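Side-chain contacts in putidaredoxin reductase (Pseudomonas putida, PDB 1Q1R), which probably passes electrons from NADH through its bound FAD to putidaredoxin, serving as the flavoprotein component of the cytochrome P450cam monooxygenase system: residues A[266-271]-A[279-284]; A[285-290]-A[294-299]; A[309-314]-A[319-324]. All blocks are in the same frame, centred on the assembly; numbering follows the deposited sequence.

Interaction 1: residues A[266-271]-A[279-284]. With FAD (flavin-adenine dinucleotide), chain C.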
loop_
_atom_site.group_PDB
_atom_site.type_symbol
_atom_site.label_atom_id
_atom_site.label_comp_id
_atom_site.label_asym_id
_atom_site.label_seq_id
_atom_site.Cartn_x
_atom_site.Cartn_y
_atom_site.Cartn_z
ATOM N N ILE A 266 -2.151 14.140 4.136
ATOM C CA ILE A 266 -1.664 15.493 3.917
ATOM C C ILE A 266 -2.173 15.990 2.562
ATOM O O ILE A 266 -1.800 15.466 1.509
ATOM C CB ILE A 266 -0.123 15.529 3.952
ATOM C CG1 ILE A 266 0.363 15.012 5.312
ATOM C CG2 ILE A 266 0.378 16.947 3.703
ATOM C CD1 ILE A 266 1.866 14.940 5.454
ATOM N N VAL A 267 -3.040 16.996 2.602
ATOM C CA VAL A 267 -3.634 17.561 1.394
ATOM C C VAL A 267 -2.624 18.255 0.485
ATOM O O VAL A 267 -1.847 19.097 0.928
ATOM C CB VAL A 267 -4.754 18.566 1.759
ATOM C CG1 VAL A 267 -5.342 19.187 0.497
ATOM C CG2 VAL A 267 -5.839 17.859 2.560
ATOM N N ILE A 268 -2.634 17.883 -0.791
ATOM C CA ILE A 268 -1.739 18.480 -1.775
ATOM C C ILE A 268 -2.531 18.850 -3.026
ATOM O O ILE A 268 -3.578 18.255 -3.303
ATOM C CB ILE A 268 -0.606 17.510 -2.181
ATOM C CG1 ILE A 268 -1.188 16.248 -2.822
ATOM C CG2 ILE A 268 0.215 17.144 -0.962
ATOM C CD1 ILE A 268 -0.151 15.379 -3.501
ATOM N N ASN A 269 -2.032 19.825 -3.782
ATOM C CA ASN A 269 -2.716 20.253 -4.999
ATOM C C ASN A 269 -2.148 19.593 -6.249
ATOM O O ASN A 269 -1.266 18.736 -6.167
ATOM C CB ASN A 269 -2.668 21.780 -5.154
ATOM C CG ASN A 269 -1.257 22.322 -5.236
ATOM O OD1 ASN A 269 -0.353 21.667 -5.748
ATOM N ND2 ASN A 269 -1.066 23.546 -4.749
ATOM N N GLU A 270 -2.658 20.002 -7.407
ATOM C CA GLU A 270 -2.221 19.439 -8.675
ATOM C C GLU A 270 -0.715 19.544 -8.874
ATOM O O GLU A 270 -0.142 18.817 -9.681
ATOM C CB GLU A 270 -2.958 20.107 -9.846
ATOM C CG GLU A 270 -2.739 21.611 -9.989
ATOM C CD GLU A 270 -3.496 22.442 -8.958
ATOM O OE1 GLU A 270 -3.375 23.686 -9.000
ATOM O OE2 GLU A 270 -4.213 21.862 -8.110
ATOM N N HIS A 271 -0.072 20.444 -8.138
ATOM C CA HIS A 271 1.374 20.600 -8.253
ATOM C C HIS A 271 2.125 19.922 -7.109
ATOM O O HIS A 271 3.298 20.213 -6.868
ATOM C CB HIS A 271 1.753 22.076 -8.322
ATOM C CG HIS A 271 1.215 22.774 -9.529
ATOM N ND1 HIS A 271 -0.063 23.288 -9.584
ATOM C CD2 HIS A 271 1.766 23.001 -10.746
ATOM C CE1 HIS A 271 -0.275 23.801 -10.784
ATOM N NE2 HIS A 271 0.817 23.639 -11.508
ATOM N N ILE A 279 6.446 23.364 0.482
ATOM C CA ILE A 279 6.305 22.030 1.066
ATOM C C ILE A 279 5.364 21.135 0.262
ATOM O O ILE A 279 4.206 21.484 0.024
ATOM C CB ILE A 279 5.762 22.098 2.515
ATOM C CG1 ILE A 279 6.638 23.018 3.371
ATOM C CG2 ILE A 279 5.730 20.697 3.124
ATOM C CD1 ILE A 279 6.073 23.273 4.760
ATOM N N MET A 280 5.868 19.977 -0.150
ATOM C CA MET A 280 5.072 19.017 -0.908
ATOM C C MET A 280 4.894 17.735 -0.090
ATOM O O MET A 280 5.603 17.520 0.894
ATOM C CB MET A 280 5.766 18.685 -2.235
ATOM C CG MET A 280 6.021 19.884 -3.135
ATOM S SD MET A 280 6.849 19.450 -4.688
ATOM C CE MET A 280 8.444 19.084 -4.129
ATOM N N ALA A 281 3.937 16.899 -0.487
ATOM C CA ALA A 281 3.689 15.622 0.183
ATOM C C ALA A 281 3.653 14.553 -0.908
ATOM O O ALA A 281 3.334 14.855 -2.058
ATOM C CB ALA A 281 2.373 15.654 0.941
ATOM N N VAL A 282 3.966 13.307 -0.553
ATOM C CA VAL A 282 4.006 12.234 -1.546
ATOM C C VAL A 282 3.873 10.844 -0.920
ATOM O O VAL A 282 4.328 10.618 0.203
ATOM C CB VAL A 282 5.342 12.306 -2.328
ATOM C CG1 VAL A 282 6.505 12.114 -1.371
ATOM C CG2 VAL A 282 5.384 11.272 -3.437
ATOM N N GLY A 283 3.248 9.921 -1.650
ATOM C CA GLY A 283 3.099 8.558 -1.165
ATOM C C GLY A 283 1.860 8.254 -0.348
ATOM O O GLY A 283 0.823 8.893 -0.506
ATOM N N ASP A 284 1.977 7.257 0.527
ATOM C CA ASP A 284 0.879 6.827 1.388
ATOM C C ASP A 284 0.266 7.960 2.214
ATOM O O ASP A 284 -0.906 7.903 2.565
ATOM C CB ASP A 284 1.360 5.742 2.363
ATOM C CG ASP A 284 1.651 4.411 1.684
ATOM O OD1 ASP A 284 1.707 4.356 0.438
ATOM O OD2 ASP A 284 1.830 3.413 2.413
HETATM P PA FAD C . 6.520 4.387 4.093
HETATM O O1A FAD C . 5.745 4.253 5.349
HETATM O O2A FAD C . 7.018 3.157 3.435
HETATM O O5B FAD C . 7.772 5.355 4.339
HETATM C C5B FAD C . 7.683 6.505 5.190
HETATM C C4B FAD C . 8.941 6.566 6.074
HETATM O O4B FAD C . 9.072 7.908 6.664
HETATM C C3B FAD C . 8.828 5.595 7.259
HETATM O O3B FAD C . 10.117 5.025 7.524
HETATM C C2B FAD C . 8.434 6.495 8.403
HETATM O O2B FAD C . 8.870 5.939 9.647
HETATM C C1B FAD C . 9.234 7.744 8.090
HETATM N N9A FAD C . 8.812 8.947 8.857
HETATM C C8A FAD C . 7.552 9.343 9.112
HETATM N N7A FAD C . 7.587 10.460 9.851
HETATM C C5A FAD C . 8.863 10.770 10.060
HETATM C C6A FAD C . 9.507 11.799 10.750
HETATM N N6A FAD C . 8.797 12.730 11.386
HETATM N N1A FAD C . 10.863 11.837 10.775
HETATM C C2A FAD C . 11.590 10.900 10.150
HETATM N N3A FAD C . 10.990 9.902 9.485
HETATM C C4A FAD C . 9.638 9.818 9.428
HETATM N N1 FAD C . 1.908 -1.942 -2.574
HETATM C C2 FAD C . 1.678 -2.467 -3.852
HETATM O O2 FAD C . 1.435 -1.712 -4.792
HETATM N N3 FAD C . 1.740 -3.858 -4.050
HETATM C C4 FAD C . 2.039 -4.716 -2.966
HETATM O O4 FAD C . 2.134 -5.926 -3.163
HETATM C C4X FAD C . 2.266 -4.187 -1.685
HETATM N N5 FAD C . 2.607 -5.001 -0.644
HETATM C C5X FAD C . 2.906 -4.513 0.596
HETATM C C6 FAD C . 3.281 -5.388 1.636
HETATM C C7 FAD C . 3.615 -4.881 2.912
HETATM C C7M FAD C . 3.987 -5.861 4.040
HETATM C C8 FAD C . 3.580 -3.482 3.146
HETATM C C8M FAD C . 3.961 -2.891 4.512
HETATM C C9 FAD C . 3.204 -2.611 2.109
HETATM C C9A FAD C . 2.866 -3.119 0.835
HETATM N N10 FAD C . 2.499 -2.252 -0.230
HETATM C C10 FAD C . 2.204 -2.796 -1.497
HETATM C "C1'" FAD C . 2.412 -0.776 -0.011
HETATM C "C2'" FAD C . 3.648 -0.072 -0.578
HETATM O "O2'" FAD C . 4.823 -0.748 -0.118
HETATM C "C3'" FAD C . 3.687 1.406 -0.149
HETATM O "O3'" FAD C . 2.456 2.036 -0.527
HETATM C "C4'" FAD C . 4.865 2.133 -0.811
HETATM O "O4'" FAD C . 6.090 1.498 -0.438
HETATM C "C5'" FAD C . 4.935 3.616 -0.408
HETATM O "O5'" FAD C . 5.337 3.792 0.961
HETATM P P FAD C . 5.756 5.270 1.462
HETATM O O1P FAD C . 7.177 5.488 1.118
HETATM O O2P FAD C . 4.759 6.226 0.931
HETATM O O3P FAD C . 5.562 5.209 3.073
#

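Interaction 2: residues A[285-290]-A[294-299]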
loop_
_atom_site.group_PDB
_atom_site.type_symbol
_atom_site.label_atom_id
_atom_site.label_comp_id
_atom_site.label_asym_id
_atom_site.label_seq_id
_atom_site.Cartn_x
_atom_site.Cartn_y
_atom_site.Cartn_z
ATOM N N CYS A 285 1.060 8.978 2.527
ATOM C CA CYS A 285 0.585 10.084 3.357
ATOM C C CYS A 285 -0.146 11.190 2.616
ATOM O O CYS A 285 -0.725 12.075 3.248
ATOM C CB CYS A 285 1.757 10.718 4.106
ATOM S SG CYS A 285 2.777 11.831 3.099
ATOM N N ALA A 286 -0.133 11.145 1.289
ATOM C CA ALA A 286 -0.748 12.205 0.499
ATOM C C ALA A 286 -2.188 12.020 0.044
ATOM O O ALA A 286 -2.542 11.011 -0.570
ATOM C CB ALA A 286 0.134 12.504 -0.714
ATOM N N ARG A 287 -3.020 13.009 0.362
ATOM C CA ARG A 287 -4.409 12.999 -0.071
ATOM C C ARG A 287 -4.444 13.992 -1.227
ATOM O O ARG A 287 -4.171 15.176 -1.050
ATOM C CB ARG A 287 -5.356 13.453 1.041
ATOM C CG ARG A 287 -6.805 13.591 0.562
ATOM C CD ARG A 287 -7.772 13.571 1.718
ATOM N NE ARG A 287 -7.752 12.276 2.388
ATOM C CZ ARG A 287 -8.306 11.172 1.903
ATOM N NH1 ARG A 287 -8.937 11.200 0.737
ATOM N NH2 ARG A 287 -8.229 10.037 2.583
ATOM N N PHE A 288 -4.760 13.499 -2.417
ATOM C CA PHE A 288 -4.787 14.346 -3.600
ATOM C C PHE A 288 -6.115 14.242 -4.336
ATOM O O PHE A 288 -6.922 13.353 -4.070
ATOM C CB PHE A 288 -3.648 13.944 -4.535
ATOM C CG PHE A 288 -3.803 12.564 -5.118
ATOM C CD1 PHE A 288 -4.318 12.391 -6.400
ATOM C CD2 PHE A 288 -3.447 11.436 -4.379
ATOM C CE1 PHE A 288 -4.476 11.110 -6.938
ATOM C CE2 PHE A 288 -3.602 10.149 -4.910
ATOM C CZ PHE A 288 -4.116 9.991 -6.189
ATOM N N HIS A 289 -6.333 15.158 -5.270
ATOM C CA HIS A 289 -7.565 15.152 -6.043
ATOM C C HIS A 289 -7.393 14.368 -7.338
ATOM O O HIS A 289 -6.561 14.705 -8.177
ATOM C CB HIS A 289 -8.011 16.586 -6.346
ATOM C CG HIS A 289 -9.283 16.665 -7.134
ATOM N ND1 HIS A 289 -9.307 16.625 -8.511
ATOM C CD2 HIS A 289 -10.575 16.727 -6.735
ATOM C CE1 HIS A 289 -10.561 16.655 -8.927
ATOM N NE2 HIS A 289 -11.349 16.717 -7.869
ATOM N N SER A 290 -8.168 13.302 -7.481
ATOM C CA SER A 290 -8.115 12.489 -8.689
ATOM C C SER A 290 -9.062 13.110 -9.702
ATOM O O SER A 290 -10.266 13.152 -9.475
ATOM C CB SER A 290 -8.570 11.061 -8.398
ATOM O OG SER A 290 -8.736 10.334 -9.606
ATOM N N ASP A 294 -12.685 12.601 -10.219
ATOM C CA ASP A 294 -13.168 13.872 -9.694
ATOM C C ASP A 294 -13.470 13.809 -8.196
ATOM O O ASP A 294 -14.598 14.066 -7.772
ATOM C CB ASP A 294 -14.430 14.310 -10.447
ATOM C CG ASP A 294 -14.876 15.718 -10.077
ATOM O OD1 ASP A 294 -16.049 16.060 -10.345
ATOM O OD2 ASP A 294 -14.051 16.484 -9.528
ATOM N N ARG A 295 -12.467 13.443 -7.403
ATOM C CA ARG A 295 -12.625 13.385 -5.954
ATOM C C ARG A 295 -11.283 13.235 -5.247
ATOM O O ARG A 295 -10.286 12.841 -5.856
ATOM C CB ARG A 295 -13.569 12.250 -5.539
ATOM C CG ARG A 295 -13.022 10.838 -5.653
ATOM C CD ARG A 295 -13.896 9.893 -4.830
ATOM N NE ARG A 295 -13.485 8.494 -4.926
ATOM C CZ ARG A 295 -13.776 7.694 -5.947
ATOM N NH1 ARG A 295 -14.488 8.149 -6.972
ATOM N NH2 ARG A 295 -13.350 6.437 -5.948
ATOM N N TRP A 296 -11.263 13.573 -3.961
ATOM C CA TRP A 296 -10.045 13.492 -3.165
ATOM C C TRP A 296 -9.843 12.093 -2.624
ATOM O O TRP A 296 -10.741 11.517 -2.009
ATOM C CB TRP A 296 -10.094 14.491 -2.007
ATOM C CG TRP A 296 -10.182 15.898 -2.472
ATOM C CD1 TRP A 296 -11.306 16.557 -2.883
ATOM C CD2 TRP A 296 -9.095 16.809 -2.646
ATOM N NE1 TRP A 296 -10.984 17.823 -3.305
ATOM C CE2 TRP A 296 -9.632 18.006 -3.172
ATOM C CE3 TRP A 296 -7.714 16.732 -2.410
ATOM C CZ2 TRP A 296 -8.836 19.120 -3.467
ATOM C CZ3 TRP A 296 -6.922 17.842 -2.704
ATOM C CH2 TRP A 296 -7.489 19.019 -3.227
ATOM N N VAL A 297 -8.655 11.549 -2.857
ATOM C CA VAL A 297 -8.337 10.201 -2.399
ATOM C C VAL A 297 -6.923 10.149 -1.837
ATOM O O VAL A 297 -6.131 11.063 -2.048
ATOM C CB VAL A 297 -8.409 9.193 -3.566
ATOM C CG1 VAL A 297 -9.767 9.266 -4.246
ATOM C CG2 VAL A 297 -7.300 9.488 -4.571
ATOM N N ARG A 298 -6.627 9.078 -1.103
ATOM C CA ARG A 298 -5.291 8.848 -0.555
ATOM C C ARG A 298 -5.012 7.387 -0.899
ATOM O O ARG A 298 -5.741 6.491 -0.478
ATOM C CB ARG A 298 -5.240 9.053 0.967
ATOM C CG ARG A 298 -3.814 8.862 1.536
ATOM C CD ARG A 298 -3.692 9.300 2.991
ATOM N NE ARG A 298 -4.546 8.505 3.864
ATOM C CZ ARG A 298 -4.316 7.236 4.179
ATOM N NH1 ARG A 298 -3.249 6.613 3.694
ATOM N NH2 ARG A 298 -5.163 6.588 4.963
ATOM N N ILE A 299 -3.965 7.144 -1.674
ATOM C CA ILE A 299 -3.668 5.783 -2.094
ATOM C C ILE A 299 -2.402 5.205 -1.485
ATOM O O ILE A 299 -1.369 5.866 -1.424
ATOM C CB ILE A 299 -3.582 5.710 -3.639
ATOM C CG1 ILE A 299 -4.910 6.184 -4.239
ATOM C CG2 ILE A 299 -3.271 4.284 -4.093
ATOM C CD1 ILE A 299 -4.991 6.049 -5.737
HETATM O O HOH W 1 -1.799 8.899 -1.910
#

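Interaction 3: residues A[309-314]-A[319-324]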
loop_
_atom_site.group_PDB
_atom_site.type_symbol
_atom_site.label_atom_id
_atom_site.label_comp_id
_atom_site.label_asym_id
_atom_site.label_seq_id
_atom_site.Cartn_x
_atom_site.Cartn_y
_atom_site.Cartn_z
ATOM N N ALA A 309 6.044 10.348 -6.917
ATOM C CA ALA A 309 7.446 10.709 -6.733
ATOM C C ALA A 309 8.059 11.226 -8.034
ATOM O O ALA A 309 8.875 12.148 -8.028
ATOM C CB ALA A 309 8.234 9.504 -6.219
ATOM N N ARG A 310 7.668 10.629 -9.152
ATOM C CA ARG A 310 8.189 11.055 -10.441
ATOM C C ARG A 310 7.631 12.423 -10.839
ATOM O O ARG A 310 8.323 13.224 -11.466
ATOM C CB ARG A 310 7.878 9.993 -11.502
ATOM C CG ARG A 310 8.841 8.818 -11.409
ATOM C CD ARG A 310 8.300 7.520 -11.981
ATOM N NE ARG A 310 9.244 6.430 -11.734
ATOM C CZ ARG A 310 8.998 5.145 -11.969
ATOM N NH1 ARG A 310 7.825 4.769 -12.465
ATOM N NH2 ARG A 310 9.928 4.233 -11.705
ATOM N N LYS A 311 6.390 12.692 -10.448
ATOM C CA LYS A 311 5.751 13.962 -10.756
ATOM C C LYS A 311 6.453 15.090 -10.000
ATOM O O LYS A 311 6.700 16.163 -10.557
ATOM C CB LYS A 311 4.271 13.908 -10.373
ATOM C CG LYS A 311 3.477 15.157 -10.737
ATOM C CD LYS A 311 2.006 14.979 -10.405
ATOM C CE LYS A 311 1.195 16.220 -10.767
ATOM N NZ LYS A 311 -0.259 16.050 -10.467
ATOM N N ILE A 312 6.779 14.840 -8.733
ATOM C CA ILE A 312 7.466 15.831 -7.912
ATOM C C ILE A 312 8.836 16.153 -8.501
ATOM O O ILE A 312 9.211 17.318 -8.625
ATOM C CB ILE A 312 7.654 15.332 -6.459
ATOM C CG1 ILE A 312 6.314 15.378 -5.720
ATOM C CG2 ILE A 312 8.710 16.172 -5.746
ATOM C CD1 ILE A 312 6.396 14.990 -4.257
ATOM N N ALA A 313 9.578 15.113 -8.862
ATOM C CA ALA A 313 10.904 15.283 -9.436
ATOM C C ALA A 313 10.831 16.132 -10.699
ATOM O O ALA A 313 11.683 16.991 -10.937
ATOM C CB ALA A 313 11.511 13.925 -9.758
ATOM N N ALA A 314 9.808 15.880 -11.506
ATOM C CA ALA A 314 9.614 16.614 -12.748
ATOM C C ALA A 314 9.386 18.099 -12.472
ATOM O O ALA A 314 10.088 18.958 -13.008
ATOM C CB ALA A 314 8.426 16.036 -13.512
ATOM N N LYS A 319 10.476 20.437 -15.377
ATOM C CA LYS A 319 10.060 19.550 -16.458
ATOM C C LYS A 319 8.556 19.300 -16.404
ATOM O O LYS A 319 7.900 19.629 -15.415
ATOM C CB LYS A 319 10.821 18.227 -16.374
ATOM C CG LYS A 319 12.295 18.354 -16.714
ATOM C CD LYS A 319 13.012 17.017 -16.631
ATOM C CE LYS A 319 14.367 17.077 -17.324
ATOM N NZ LYS A 319 15.204 18.198 -16.817
ATOM N N VAL A 320 8.009 18.727 -17.473
ATOM C CA VAL A 320 6.577 18.449 -17.533
ATOM C C VAL A 320 6.240 17.081 -16.942
ATOM O O VAL A 320 6.811 16.065 -17.335
ATOM C CB VAL A 320 6.053 18.515 -18.988
ATOM C CG1 VAL A 320 6.757 17.476 -19.850
ATOM C CG2 VAL A 320 4.545 18.298 -19.008
ATOM N N PRO A 321 5.300 17.043 -15.984
ATOM C CA PRO A 321 4.887 15.796 -15.334
ATOM C C PRO A 321 4.096 14.908 -16.283
ATOM O O PRO A 321 3.491 15.396 -17.240
ATOM C CB PRO A 321 4.014 16.274 -14.171
ATOM C CG PRO A 321 4.423 17.707 -13.967
ATOM C CD PRO A 321 4.623 18.194 -15.366
ATOM N N ARG A 322 4.103 13.606 -16.021
ATOM C CA ARG A 322 3.344 12.683 -16.847
ATOM C C ARG A 322 1.873 12.877 -16.528
ATOM O O ARG A 322 1.509 13.238 -15.407
ATOM C CB ARG A 322 3.731 11.233 -16.562
ATOM C CG ARG A 322 5.055 10.799 -17.160
ATOM C CD ARG A 322 5.220 9.291 -17.049
ATOM N NE ARG A 322 6.429 8.816 -17.715
ATOM C CZ ARG A 322 6.778 7.538 -17.806
ATOM N NH1 ARG A 322 6.006 6.596 -17.271
ATOM N NH2 ARG A 322 7.898 7.198 -18.431
ATOM N N ASP A 323 1.030 12.642 -17.523
ATOM C CA ASP A 323 -0.409 12.775 -17.364
ATOM C C ASP A 323 -0.867 11.791 -16.289
ATOM O O ASP A 323 -0.264 10.732 -16.121
ATOM C CB ASP A 323 -1.088 12.457 -18.698
ATOM C CG ASP A 323 -0.080 12.220 -19.822
ATOM O OD1 ASP A 323 0.658 13.168 -20.177
ATOM O OD2 ASP A 323 -0.016 11.085 -20.342
ATOM N N GLU A 324 -1.920 12.142 -15.558
ATOM C CA GLU A 324 -2.437 11.264 -14.511
ATOM C C GLU A 324 -2.818 9.896 -15.068
ATOM O O GLU A 324 -3.576 9.795 -16.035
ATOM C CB GLU A 324 -3.656 11.897 -13.828
ATOM C CG GLU A 324 -4.550 10.892 -13.102
ATOM C CD GLU A 324 -5.596 11.551 -12.218
ATOM O OE1 GLU A 324 -6.618 10.899 -11.914
ATOM O OE2 GLU A 324 -5.394 12.717 -11.809
#

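Interaction 1: residues A[266-271]-A[279-284]
The methyl of Ala281 rests against the CG2 branches of Ile266 and Ile268, which meet it from one side. Ile268 CG2 lies 3.2 Å from Ala281 CB, tighter than ordinary van der Waals contact, while Ile266 CG2 is 3.6 Å from the same carbon. In Ile266, with CG1 beside the backbone N (chi1 -59°), CG2 stands anti to that N and is brought to Ala281. The other end of Ile268, CD1, approaches Ala281 O at 3.8 Å, a buried carbonyl without a polar partner in the model. These residues place strand 266-267, the edge of a three-stranded mixed sheet, against strand 279-281, the edge of the five-stranded parallel sheet in the FAD-binding part of this glutathione reductase fold. Polar bonds lie beyond the methyl cluster. Asn269 OD1 accepts from His271 N in an Asx turn, at 2.7 Å with the donor above the carbonyl plane. At the far end, Asp284 N donates to FAD O2P (3.0 Å, 167° at the hydrogen), and FAD O3' donates to Asp284 OD1 at 2.6 Å. Asp284 OD2 forms a salt bridge with Arg134. At the backbone angles of Gly283 a CB would be jammed against the carbonyl O of Val282 and would also clash with FAD O2P.

Interaction 2: residues A[285-290]-A[294-299]
Phe288 and Val297 form the central hydrogen-bonded pair of an antiparallel beta hairpin (286-290 and 295-298), with both backbone bonds 2.8 Å long: Phe288 N to Val297 O and Val297 N to Phe288 O. Toward the turn, Ser290 N donates to Arg295 O at 2.7 Å and Arg295 N to Ser290 O; Asp294 also faces Ser290, completing a G1 beta bulge. At the opposite end a water bridges the two segments, donating to Ala286 O and accepting from Ile299 N. Ser290 OG is hydrogen-bonded to Glu324 OE1 and Tyr293 N. With CG anti to the backbone N (chi1 -180°), His289 reaches Asp294: its NE2 donates, in the ring plane, to the anti lone pair of Asp294 OD2 at 3.2 Å. His289 CB sits 3.7 Å from the centroid of the Trp296 six-membered ring, over the face, and the imidazole edge meets the indole five-membered ring in a T-shaped pair (planes at 72°). With an alanine in place of His289, Asp294 OD2 would probably lose this donor and the indole its edge-on neighbour. Arg287 and Arg298 donate through NE to Asn264 O, and Arg298 NH1 pairs with Glu300. Arg298 CB lies over one face of the Arg287 guanidinium, 3.5 Å from NH2.

Interaction 3: residues A[309-314]-A[319-324]
Lys319 N donates to Ala314 O (2.8 Å, 156° at the hydrogen), tying the chain after helix 302-316 back to its last turns, and the CA atoms of Lys311 and Pro321 come within 5.0 Å of each other. The contact is that of the C-terminal part of helix 302-316 with the loop leading to strand 328-333, in a glutathione reductase fold. No residue of 319-324 belongs to a regular helix or strand; Lys319 to Pro321 lie against the helix before the chain moves off. The donor stands 35° out of the plane of the Ala314 carbonyl, so the bond is not directed along a lone pair.

Side chains carry the rest of the contact, which buries 248 Å² in all. Ala314 CB lies 4.0 Å from Pro321 CA and 4.4 Å from Pro321 CG. One turn earlier, Lys311 CG touches Pro321 CB at 3.7 Å, the lysine crossing the proline obliquely with CG as the touching atom. With CG anti to the backbone N (chi1 -176°) and every later torsion extended, the side chain carries NZ onward to Glu270 O. Lys319 CB lies 3.5 Å from Ala314 O, close to the backbone bond; the remainder of that side chain leads away, and NZ donates to Ser26 O.

Glu324, at the end of the segment, accepts from Gln291 NE2 through OE2 and from Leu292 N through OE1, connecting the return chain to the turn of the neighbouring hairpin. Within the helix itself, Ala314 N donates to Arg310 O at 3.0 Å, the ordinary helical bond.

The three contacts come in series along the chain. Interactions 1 and 2 have centres about 9 Å apart and share a mixed sheet, in which strand 266-267 pairs with strand 286-290; Ile266 N lies 2.7 Å from Cys285 O in a probable hydrogen bond. Interaction 3, centred about 13 Å from interaction 1 and about 16 Å from interaction 2, belongs to helix 302-316, which follows the hairpin. Met280 and Val282 pack on Ile312 of that helix, linking it to the parallel sheet, and interactions 2 and 3 touch at Ser290 and Glu324. Thus the segment that binds FAD through Asp284 is joined to the small sheet on one side and the helix on another.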